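Local coordinates for protein possible thiol-disulfide isomerase (Cytophaga hutchinsonii, PDB 3HCZ) that probably acts as a thioredoxin-fold thiol-disulfide oxidoreductase or isomerase, although its function has not been established, at residues P12-T17 against Q66-N71. Numbering follows the deposited sequence.
Sequences PNLYMT and QVYAAN. With SO4 (sulfate ion), chain B.
Tyr68 reaches from strand 65-71 to the loop 12-17 and meets two of its side chains, Leu14 and Met16. Its CG lies anti to the backbone N (chi1 -165°), and the side chain rises from the sheet, touching Leu36 of strand 33-39 and Leu92 and Val94 of strand 92-95. Leu14 lies obliquely across the ring, CD1 3.7 Å and CB 3.9 Å from Tyr68 CE2, while the selenium of Met16, a selenomethionine, comes within 4.2 Å of the same CE2. At the tip, Tyr68 OH lies 3.6 Å from Met16 CB; Tyr68, a buried residue, has its OH hydrogen-bonded to the backbone O of Arg24. Strand 65-71 is an inner strand of the mixed sheet of a thioredoxin-like domain of the AhpC/TSA family, with parallel neighbours on both sides, and the loop 12-17 packs over one face of it ahead of strand 33-39. Two residues along from Tyr68, Ala70 points the same way, and its CB touches the end of Met16, 3.9 Å from CE. The Met16 chain is extended to SE and then bends (chi3 68°), which carries the CE methyl on to the backbone of Asn71, 3.4 Å from its O.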
loop_
_atom_site.group_PDB
_atom_site.type_symbol
_atom_site.label_atom_id
_atom_site.label_comp_id
_atom_site.label_asym_id
_atom_site.label_seq_id
_atom_site.Cartn_x
_atom_site.Cartn_y
_atom_site.Cartn_z
ATOM N N PRO A 12 10.633 -4.653 -2.708
ATOM C CA PRO A 12 11.669 -3.601 -2.701
ATOM C C PRO A 12 11.370 -2.507 -1.669
ATOM O O PRO A 12 10.206 -2.083 -1.535
ATOM C CB PRO A 12 11.564 -3.000 -4.105
ATOM C CG PRO A 12 11.078 -4.171 -4.980
ATOM C CD PRO A 12 10.180 -4.991 -4.078
ATOM N N ASN A 13 12.396 -2.023 -0.975
ATOM C CA ASN A 13 12.171 -0.966 0.036
ATOM C C ASN A 13 11.726 0.305 -0.710
ATOM O O ASN A 13 12.008 0.483 -1.896
ATOM C CB ASN A 13 13.450 -0.716 0.874
ATOM C CG ASN A 13 13.186 0.022 2.201
ATOM O OD1 ASN A 13 12.045 0.387 2.553
ATOM N ND2 ASN A 13 14.263 0.247 2.950
ATOM N N LEU A 14 10.997 1.163 -0.007
ATOM C CA LEU A 14 10.528 2.462 -0.542
ATOM C C LEU A 14 10.966 3.538 0.449
ATOM O O LEU A 14 10.728 3.422 1.651
ATOM C CB LEU A 14 8.999 2.470 -0.672
ATOM C CG LEU A 14 8.509 1.508 -1.770
ATOM C CD1 LEU A 14 6.998 1.270 -1.613
ATOM C CD2 LEU A 14 8.747 2.167 -3.096
ATOM N N TYR A 15 11.605 4.581 -0.065
ATOM C CA TYR A 15 12.146 5.647 0.786
ATOM C C TYR A 15 11.257 6.871 0.633
ATOM O O TYR A 15 11.725 7.974 0.303
ATOM C CB TYR A 15 13.609 5.938 0.384
ATOM C CG TYR A 15 14.541 4.759 0.532
ATOM C CD1 TYR A 15 15.243 4.549 1.721
ATOM C CD2 TYR A 15 14.739 3.858 -0.514
ATOM C CE1 TYR A 15 16.113 3.457 1.884
ATOM C CE2 TYR A 15 15.591 2.741 -0.357
ATOM C CZ TYR A 15 16.287 2.568 0.827
ATOM O OH TYR A 15 17.154 1.512 0.973
HETATM N N MSE A 16 9.960 6.685 0.895
HETATM C CA MSE A 16 8.969 7.735 0.635
HETATM C C MSE A 16 8.699 8.554 1.896
HETATM O O MSE A 16 9.214 8.231 2.986
HETATM C CB MSE A 16 7.688 7.130 0.017
HETATM C CG MSE A 16 8.020 6.459 -1.332
HETATM SE SE MSE A 16 6.538 5.436 -2.068
HETATM C CE MSE A 16 5.321 6.954 -2.474
ATOM N N THR A 17 7.931 9.627 1.735
ATOM C CA THR A 17 7.756 10.573 2.827
ATOM C C THR A 17 6.276 10.735 3.147
ATOM O O THR A 17 5.434 10.651 2.251
ATOM C CB THR A 17 8.361 11.951 2.496
ATOM O OG1 THR A 17 7.854 12.417 1.238
ATOM C CG2 THR A 17 9.897 11.861 2.386
ATOM N N GLN A 66 -1.181 -2.425 8.692
ATOM C CA GLN A 66 -1.001 -1.050 8.226
ATOM C C GLN A 66 -1.173 -1.010 6.695
ATOM O O GLN A 66 -0.848 -2.001 6.003
ATOM C CB GLN A 66 0.375 -0.483 8.671
ATOM C CG GLN A 66 0.678 0.978 8.188
ATOM C CD GLN A 66 -0.345 1.953 8.702
ATOM O OE1 GLN A 66 -1.425 2.090 8.127
ATOM N NE2 GLN A 66 -0.035 2.620 9.825
ATOM N N VAL A 67 -1.652 0.118 6.165
ATOM C CA VAL A 67 -1.598 0.356 4.712
ATOM C C VAL A 67 -0.519 1.423 4.447
ATOM O O VAL A 67 -0.551 2.525 5.024
ATOM C CB VAL A 67 -2.938 0.846 4.124
ATOM C CG1 VAL A 67 -2.796 1.155 2.600
ATOM C CG2 VAL A 67 -4.083 -0.181 4.379
ATOM N N TYR A 68 0.450 1.032 3.618
ATOM C CA TYR A 68 1.493 1.930 3.142
ATOM C C TYR A 68 0.891 2.443 1.851
ATOM O O TYR A 68 1.001 1.776 0.779
ATOM C CB TYR A 68 2.795 1.136 2.933
ATOM C CG TYR A 68 4.031 2.018 2.778
ATOM C CD1 TYR A 68 4.718 2.478 3.908
ATOM C CD2 TYR A 68 4.532 2.318 1.519
ATOM C CE1 TYR A 68 5.866 3.279 3.777
ATOM C CE2 TYR A 68 5.705 3.113 1.370
ATOM C CZ TYR A 68 6.345 3.586 2.503
ATOM O OH TYR A 68 7.480 4.375 2.338
ATOM N N ALA A 69 0.179 3.587 1.950
ATOM C CA ALA A 69 -0.607 4.074 0.837
ATOM C C ALA A 69 0.330 4.970 0.012
ATOM O O ALA A 69 0.560 6.142 0.360
ATOM C CB ALA A 69 -1.870 4.829 1.285
ATOM N N ALA A 70 0.916 4.369 -1.014
ATOM C CA ALA A 70 2.012 4.991 -1.800
ATOM C C ALA A 70 1.399 5.756 -2.986
ATOM O O ALA A 70 1.097 5.183 -4.037
ATOM C CB ALA A 70 2.982 3.901 -2.280
ATOM N N ASN A 71 1.197 7.058 -2.798
ATOM C CA ASN A 71 0.708 7.863 -3.872
ATOM C C ASN A 71 1.850 8.094 -4.884
ATOM O O ASN A 71 2.975 8.398 -4.478
ATOM C CB ASN A 71 0.145 9.160 -3.315
ATOM C CG ASN A 71 -0.267 10.092 -4.393
ATOM O OD1 ASN A 71 0.560 10.838 -4.938
ATOM N ND2 ASN A 71 -1.568 10.094 -4.714
HETATM S S SO4 B . 16.044 -3.275 -1.483
HETATM O O1 SO4 B . 14.829 -3.952 -1.916
HETATM O O2 SO4 B . 15.711 -2.031 -0.815
HETATM O O3 SO4 B . 16.808 -4.032 -0.480
HETATM O O4 SO4 B . 16.838 -3.049 -2.699
#